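N-terminal acetyltransferase B complex subunit MDM20 (Candida albicans, PDB 5K04) probably serves as the non-catalytic auxiliary subunit of the NatB complex, which acetylates protein N-termini with acetyl-coenzyme A as donor. Local coordinates at residues T111-W116 and N130-Y135; T452-I457 and S519-T524; L579-V584 and I673-L678. One frame throughout, in Å; residues are numbered along the deposited sequence.

Interaction 1 of 3, residues T111-W116 and N130-Y135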
# COMPACT_ATOMS: atom_id res chain seq x y z
N THR A 111 -16.48 8.13 29.23
CA THR A 111 -15.19 7.48 29.48
C THR A 111 -15.22 6.00 29.12
O THR A 111 -14.27 5.49 28.51
CB THR A 111 -14.82 7.67 30.96
OG1 THR A 111 -14.86 9.07 31.28
CG2 THR A 111 -13.42 7.16 31.23
N LEU A 112 -16.29 5.29 29.50
CA LEU A 112 -16.39 3.88 29.13
C LEU A 112 -16.48 3.71 27.62
O LEU A 112 -15.78 2.88 27.04
CB LEU A 112 -17.61 3.24 29.81
CG LEU A 112 -17.59 3.00 31.31
CD1 LEU A 112 -18.97 2.55 31.76
CD2 LEU A 112 -16.53 1.97 31.70
N CYS A 113 -17.33 4.52 26.97
CA CYS A 113 -17.54 4.40 25.54
C CYS A 113 -16.26 4.68 24.76
O CYS A 113 -15.95 3.98 23.79
CB CYS A 113 -18.67 5.33 25.10
SG CYS A 113 -20.33 4.76 25.51
N LEU A 114 -15.44 5.65 25.22
CA LEU A 114 -14.21 5.98 24.50
C LEU A 114 -13.16 4.88 24.64
O LEU A 114 -12.42 4.61 23.68
CB LEU A 114 -13.64 7.32 24.99
CG LEU A 114 -14.53 8.54 24.66
CD1 LEU A 114 -13.91 9.85 25.14
CD2 LEU A 114 -14.88 8.62 23.17
N SER A 115 -13.07 4.25 25.81
CA SER A 115 -12.21 3.08 25.98
C SER A 115 -12.68 1.93 25.09
O SER A 115 -11.90 1.33 24.35
CB SER A 115 -12.20 2.66 27.46
OG SER A 115 -11.68 1.36 27.66
N TRP A 116 -13.99 1.62 25.16
CA TRP A 116 -14.64 0.67 24.26
C TRP A 116 -14.28 0.93 22.81
O TRP A 116 -13.94 0.01 22.06
CB TRP A 116 -16.15 0.77 24.47
CG TRP A 116 -16.93 -0.37 23.94
CD1 TRP A 116 -16.45 -1.49 23.32
CD2 TRP A 116 -18.36 -0.52 24.00
NE1 TRP A 116 -17.48 -2.33 22.99
CE2 TRP A 116 -18.67 -1.75 23.39
CE3 TRP A 116 -19.40 0.27 24.49
CZ2 TRP A 116 -19.98 -2.21 23.26
CZ3 TRP A 116 -20.70 -0.19 24.37
CH2 TRP A 116 -20.98 -1.42 23.76
N ASN A 130 -21.31 1.68 15.83
CA ASN A 130 -22.63 2.28 15.87
C ASN A 130 -23.30 2.03 17.22
O ASN A 130 -24.02 2.90 17.73
CB ASN A 130 -23.47 1.71 14.73
CG ASN A 130 -24.92 2.09 14.83
OD1 ASN A 130 -25.71 1.42 15.49
ND2 ASN A 130 -25.27 3.20 14.19
N ARG A 131 -23.07 0.86 17.81
CA ARG A 131 -23.58 0.60 19.15
C ARG A 131 -22.91 1.50 20.18
O ARG A 131 -23.57 2.05 21.07
CB ARG A 131 -23.40 -0.87 19.51
CG ARG A 131 -24.02 -1.22 20.87
CD ARG A 131 -24.73 -2.58 20.83
NE ARG A 131 -23.80 -3.69 20.67
CZ ARG A 131 -23.75 -4.49 19.61
NH1 ARG A 131 -24.59 -4.30 18.59
NH2 ARG A 131 -22.87 -5.47 19.56
N ILE A 132 -21.58 1.67 20.09
CA ILE A 132 -20.89 2.56 21.01
C ILE A 132 -21.43 3.97 20.89
O ILE A 132 -21.76 4.63 21.88
CB ILE A 132 -19.38 2.55 20.75
CG1 ILE A 132 -18.80 1.18 21.09
CG2 ILE A 132 -18.69 3.67 21.54
CD1 ILE A 132 -17.38 0.98 20.59
N PHE A 133 -21.54 4.45 19.65
CA PHE A 133 -22.01 5.79 19.40
C PHE A 133 -23.46 5.97 19.83
O PHE A 133 -23.85 7.07 20.24
CB PHE A 133 -21.81 6.10 17.91
CG PHE A 133 -20.36 6.12 17.50
CD1 PHE A 133 -19.36 6.29 18.44
CD2 PHE A 133 -20.00 5.98 16.18
CE1 PHE A 133 -18.01 6.31 18.07
CE2 PHE A 133 -18.65 6.01 15.80
CZ PHE A 133 -17.66 6.16 16.75
N MET A 134 -24.26 4.91 19.78
CA MET A 134 -25.64 5.00 20.26
C MET A 134 -25.68 5.31 21.75
O MET A 134 -26.37 6.24 22.18
CB MET A 134 -26.39 3.70 19.94
CG MET A 134 -27.90 3.71 20.30
SD MET A 134 -28.25 3.35 22.00
CE MET A 134 -27.76 1.65 21.96
N TYR A 135 -24.94 4.54 22.56
CA TYR A 135 -24.87 4.82 23.99
C TYR A 135 -24.29 6.21 24.25
O TYR A 135 -24.77 6.96 25.10
CB TYR A 135 -24.03 3.77 24.71
CG TYR A 135 -24.73 2.45 24.93
CD1 TYR A 135 -25.71 2.32 25.91
CD2 TYR A 135 -24.40 1.32 24.18
CE1 TYR A 135 -26.35 1.12 26.14
CE2 TYR A 135 -25.04 0.10 24.41
CZ TYR A 135 -26.02 0.01 25.39
OH TYR A 135 -26.68 -1.17 25.64

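Interaction 2 of 3, residues T452-I457 and S519-T524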
# COMPACT_ATOMS: atom_id res chain seq x y z
N THR A 452 15.59 -12.45 -2.15
CA THR A 452 16.80 -12.06 -1.45
C THR A 452 17.26 -13.17 -0.50
O THR A 452 16.45 -13.91 0.07
CB THR A 452 16.57 -10.75 -0.69
OG1 THR A 452 15.39 -10.85 0.11
CG2 THR A 452 16.41 -9.61 -1.69
N ASN A 453 18.60 -13.26 -0.33
CA ASN A 453 19.34 -14.30 0.38
C ASN A 453 19.24 -14.13 1.89
O ASN A 453 19.13 -13.00 2.40
CB ASN A 453 20.82 -14.26 -0.04
CG ASN A 453 21.43 -12.86 0.11
OD1 ASN A 453 20.89 -11.87 -0.40
ND2 ASN A 453 22.56 -12.79 0.83
N PRO A 454 19.29 -15.25 2.64
CA PRO A 454 19.13 -15.21 4.11
C PRO A 454 20.40 -14.79 4.83
O PRO A 454 21.02 -15.55 5.57
CB PRO A 454 18.71 -16.65 4.44
CG PRO A 454 19.41 -17.46 3.41
CD PRO A 454 19.44 -16.63 2.15
N SER A 455 20.81 -13.54 4.61
CA SER A 455 21.94 -12.98 5.34
C SER A 455 21.46 -12.24 6.59
O SER A 455 20.28 -11.92 6.74
CB SER A 455 22.75 -12.06 4.43
OG SER A 455 22.03 -10.88 4.11
N LYS A 456 22.41 -11.95 7.49
CA LYS A 456 22.12 -11.21 8.71
C LYS A 456 21.79 -9.75 8.41
O LYS A 456 20.88 -9.16 9.02
CB LYS A 456 23.31 -11.32 9.66
CG LYS A 456 23.30 -10.34 10.83
CD LYS A 456 22.20 -10.64 11.82
CE LYS A 456 22.27 -9.69 13.01
NZ LYS A 456 21.30 -10.06 14.07
N ILE A 457 22.51 -9.15 7.46
CA ILE A 457 22.20 -7.78 7.04
C ILE A 457 20.79 -7.69 6.46
O ILE A 457 20.05 -6.75 6.75
CB ILE A 457 23.26 -7.28 6.04
CG1 ILE A 457 24.60 -7.14 6.76
CG2 ILE A 457 22.86 -5.93 5.45
CD1 ILE A 457 25.73 -6.75 5.86
N SER A 519 15.97 -16.09 10.34
CA SER A 519 16.31 -16.35 11.74
C SER A 519 16.66 -17.82 11.97
O SER A 519 17.62 -18.12 12.68
CB SER A 519 15.16 -15.93 12.66
OG SER A 519 15.19 -14.53 12.87
N THR A 520 15.87 -18.76 11.41
CA THR A 520 16.14 -20.17 11.69
C THR A 520 17.31 -20.70 10.87
O THR A 520 18.03 -21.59 11.33
CB THR A 520 14.90 -21.05 11.46
OG1 THR A 520 14.70 -21.27 10.07
CG2 THR A 520 13.65 -20.42 12.05
N ILE A 521 17.52 -20.16 9.67
CA ILE A 521 18.66 -20.58 8.85
C ILE A 521 19.96 -20.14 9.49
O ILE A 521 20.86 -20.96 9.72
CB ILE A 521 18.52 -20.01 7.43
CG1 ILE A 521 17.44 -20.79 6.67
CG2 ILE A 521 19.84 -20.05 6.71
CD1 ILE A 521 17.04 -20.14 5.39
N LEU A 522 20.10 -18.85 9.77
CA LEU A 522 21.10 -18.40 10.73
C LEU A 522 20.71 -18.93 12.11
O LEU A 522 19.65 -19.52 12.29
CB LEU A 522 21.20 -16.87 10.72
CG LEU A 522 21.18 -16.18 9.34
CD1 LEU A 522 21.14 -14.66 9.48
CD2 LEU A 522 22.34 -16.62 8.44
N GLY A 523 21.57 -18.75 13.09
CA GLY A 523 21.20 -19.31 14.38
C GLY A 523 20.63 -18.30 15.35
O GLY A 523 20.71 -18.49 16.57
N THR A 524 20.02 -17.23 14.83
CA THR A 524 19.74 -16.03 15.61
C THR A 524 18.36 -16.12 16.25
O THR A 524 17.34 -15.79 15.63
CB THR A 524 19.84 -14.80 14.71
OG1 THR A 524 18.70 -14.75 13.85
CG2 THR A 524 21.09 -14.89 13.85

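Interaction 3 of 3, residues L579-V584 and I673-L678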
# COMPACT_ATOMS: atom_id res chain seq x y z
N LEU A 579 1.83 -20.98 9.53
CA LEU A 579 1.22 -22.13 10.21
C LEU A 579 2.29 -23.05 10.77
O LEU A 579 2.24 -23.44 11.95
CB LEU A 579 0.30 -22.88 9.26
CG LEU A 579 -0.88 -22.04 8.78
CD1 LEU A 579 -1.76 -22.82 7.82
CD2 LEU A 579 -1.68 -21.57 9.97
N VAL A 580 3.29 -23.39 9.94
CA VAL A 580 4.38 -24.26 10.40
C VAL A 580 4.93 -23.75 11.72
O VAL A 580 4.99 -24.48 12.72
CB VAL A 580 5.49 -24.36 9.33
CG1 VAL A 580 6.77 -25.00 9.93
CG2 VAL A 580 5.04 -25.16 8.13
N TYR A 581 5.34 -22.48 11.75
CA TYR A 581 5.94 -21.95 12.97
C TYR A 581 4.92 -21.90 14.10
O TYR A 581 5.27 -22.14 15.26
CB TYR A 581 6.54 -20.56 12.68
CG TYR A 581 7.86 -20.67 11.94
CD1 TYR A 581 9.06 -20.90 12.62
CD2 TYR A 581 7.92 -20.54 10.56
CE1 TYR A 581 10.27 -21.00 11.96
CE2 TYR A 581 9.14 -20.63 9.88
CZ TYR A 581 10.31 -20.88 10.59
OH TYR A 581 11.51 -20.98 9.91
N SER A 582 3.66 -21.62 13.78
CA SER A 582 2.61 -21.61 14.80
C SER A 582 2.43 -22.99 15.42
O SER A 582 2.19 -23.12 16.62
CB SER A 582 1.30 -21.12 14.19
OG SER A 582 1.43 -19.84 13.60
N ILE A 583 2.56 -24.04 14.60
CA ILE A 583 2.36 -25.41 15.06
C ILE A 583 3.57 -25.88 15.86
O ILE A 583 3.43 -26.43 16.96
CB ILE A 583 2.09 -26.32 13.86
CG1 ILE A 583 0.74 -25.95 13.23
CG2 ILE A 583 2.15 -27.78 14.28
CD1 ILE A 583 0.60 -26.33 11.76
N VAL A 584 4.77 -25.68 15.32
CA VAL A 584 6.01 -26.00 16.02
C VAL A 584 5.97 -25.50 17.46
O VAL A 584 6.35 -26.22 18.40
CB VAL A 584 7.21 -25.40 15.26
CG1 VAL A 584 8.47 -25.46 16.11
CG2 VAL A 584 7.40 -26.10 13.93
N ILE A 673 15.13 -28.54 7.29
CA ILE A 673 16.05 -29.37 8.05
C ILE A 673 16.34 -28.74 9.41
O ILE A 673 16.47 -29.45 10.42
CB ILE A 673 17.34 -29.61 7.25
CG1 ILE A 673 17.01 -30.41 5.99
CG2 ILE A 673 18.36 -30.36 8.09
CD1 ILE A 673 18.13 -30.38 5.00
N LYS A 674 16.44 -27.41 9.45
CA LYS A 674 16.60 -26.74 10.74
C LYS A 674 15.42 -27.05 11.66
O LYS A 674 15.60 -27.26 12.86
CB LYS A 674 16.75 -25.23 10.54
CG LYS A 674 17.96 -24.77 9.75
CD LYS A 674 19.26 -25.10 10.45
CE LYS A 674 20.44 -24.52 9.70
NZ LYS A 674 21.73 -24.81 10.39
N ILE A 675 14.21 -27.07 11.10
CA ILE A 675 13.01 -27.35 11.88
C ILE A 675 12.98 -28.82 12.31
O ILE A 675 12.58 -29.15 13.44
CB ILE A 675 11.77 -26.93 11.07
CG1 ILE A 675 11.75 -25.41 10.91
CG2 ILE A 675 10.46 -27.42 11.70
CD1 ILE A 675 10.70 -24.92 9.94
N VAL A 676 13.41 -29.73 11.43
CA VAL A 676 13.59 -31.13 11.83
C VAL A 676 14.47 -31.22 13.07
O VAL A 676 14.15 -31.94 14.03
CB VAL A 676 14.17 -31.95 10.66
CG1 VAL A 676 14.71 -33.29 11.16
CG2 VAL A 676 13.12 -32.18 9.57
N LYS A 677 15.59 -30.49 13.07
CA LYS A 677 16.51 -30.55 14.20
C LYS A 677 15.90 -29.92 15.45
O LYS A 677 16.08 -30.44 16.55
CB LYS A 677 17.83 -29.88 13.84
CG LYS A 677 18.58 -30.64 12.75
CD LYS A 677 19.88 -29.98 12.32
CE LYS A 677 20.60 -30.89 11.34
NZ LYS A 677 21.90 -30.31 10.89
N LEU A 678 15.17 -28.82 15.28
CA LEU A 678 14.52 -28.19 16.43
C LEU A 678 13.53 -29.16 17.08
O LEU A 678 13.54 -29.35 18.31
CB LEU A 678 13.84 -26.90 15.98
CG LEU A 678 13.22 -25.93 16.99
CD1 LEU A 678 13.07 -24.58 16.37
CD2 LEU A 678 11.87 -26.42 17.42

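Interaction 1 of 3, residues T111-W116 and N130-Y135
Ile132 lies over one face of the Trp116 indole, its CG1 placed 3.6 Å from the centroid of the six-membered ring and only 21° off the ring normal, a CH-pi contact. CG1 makes its nearest approach at the ring fusion, 3.4 Å from Trp116 CD2, while Ile132 CD1 reaches over the five-membered ring toward Trp116 CG and Trp116 CD1. The other branch of the isoleucine serves a different neighbour: Ile132 CG2 rests 3.6 Å from the backbone O of Cys113 and also touches the cysteine CB. Tyr135 approaches the indole at its edge, with CD2 4.0 Å from Trp116 CZ3, and its CB packs against Cys113 SG at 3.9 Å. The aliphatic part of Arg131 adds a looser contact, CG to Trp116 CH2.

Trp116 CG stands anti to its backbone N (chi1 -163°), from where the indole extends to the facing helix. Helix 91-104 supplies the next shell: Tyr98 stacks on Trp116, Glu99 OE1 hydrogen-bonds Tyr135 OH, and Ser95 OG takes the Arg131 NE. These bonds link the polar ends of Tyr135 and Arg131 to the preceding helix. The segments run nearly antiparallel, at 168° with axes 9.7 Å apart, and belong to consecutive helices 109-120 and 126-138 joined by a short turn. This is a helical hairpin of the kind stacked in TPR-like alpha-alpha superhelices.

Interaction 2 of 3, residues T452-I457 and S519-T524
Pro454 and Ile521 come within 7.2 Å of each other at their CA atoms, where the loop leading into helix 456-485 meets the C-terminal end of helix 506-521. The loop is folded by an inverse gamma turn centred on Pro454, closed by Ser455 N to Asn453 O at 2.8 Å. Ser455 then takes the N-cap position, its OG bonded to the backbone N of Asn458. The contact joins the start of one helix to the end of another within an all-helical, TPR-related fold.

Ile521 offers only its tip: CD1 touches both CB and CG of the proline ring, crossing it at a slant. Leu522, the first residue to leave helical geometry, places CD2 at the loop carbonyl and CD1 at the first turn of helix 456-485. With CG anti to the carbonyl carbon (chi1 -42°), the branch point sits 3.8 Å from Pro454 O. Leu522 CD1 packs 3.6 Å from Lys456 N and 4.0 Å from Lys456 CB. Leu746 of helix 729-747 also touches Pro454, and Val670 of helix 661-682 touches Ile521. The other leucine methyl makes the closest approach between the segments, Leu522 CD2 to Pro454 O at 3.3 Å.

Interaction 3 of 3, residues L579-V584 and I673-L678
Ile675 reaches between Val580, Tyr581 and Val584, sending its long branch to Val580 and Tyr581 and its short branch to Val584. Its CG1 stands anti to the carbonyl carbon (chi1 -67°), and the chain continues extended to CD1. That tip meets Val580 CG1 at 3.9 Å and also reaches the outer end of the Tyr581 ring, 4.1 Å from CZ and 4.0 Å from OH. The isoleucine and tyrosine side chains cross at about a right angle. The shorter branch of Ile675, CG2, turns to the next level of the facing helix and touches Val584 CG2 at 4.0 Å.

Val584 uses both methyls. Its CG1, anti to the backbone N (chi1 168°), meets Leu678 CD2 at 3.8 Å, while CG2 is the one taken by Ile675. Val580 likewise presents CG1 to the other segment. No hydrogen bond joins the two segments. The tyrosine hydroxyl, although it abuts a methyl here, is hydrogen-bonded to Glu671 OE2, with Thr520 OG1 a probable second partner, consistent with a fixed ring end beside Ile675.

The short helical segments run nearly parallel, 10° apart, but their axes are 12.1 Å from each other, so only the side-chain ends meet. Helix 608-625 borders the same seam, with Tyr617 touching both Val580 and Ile675 and Leu621 touching Val584. This near-parallel pairing of non-consecutive helices, with helix 608-625 touching both, is consistent with the TPR-like alpha-alpha superhelix suggested by the family.

Interaction 1 stands apart, its centre about 46 Å from that of interaction 2 and about 43 Å from that of interaction 3, and joins neighbouring helices of the N-terminal part. Interactions 2 and 3 share a region, with centres about 16 Å apart: helix 661-682 carries Ile675 and Leu678 of interaction 3 and also touches Ile521 of interaction 2, and the carbonyls of Thr520 and Ile521 pack on its Lys674 side chain. Interactions 1 and 3 are buried, the first built on an aromatic face between antiparallel helices, the third on aliphatic tips and the outer end of a tyrosine between parallel ones. Interaction 2 lies at the surface, where methyls meet a proline ring, loop backbone and a helix start.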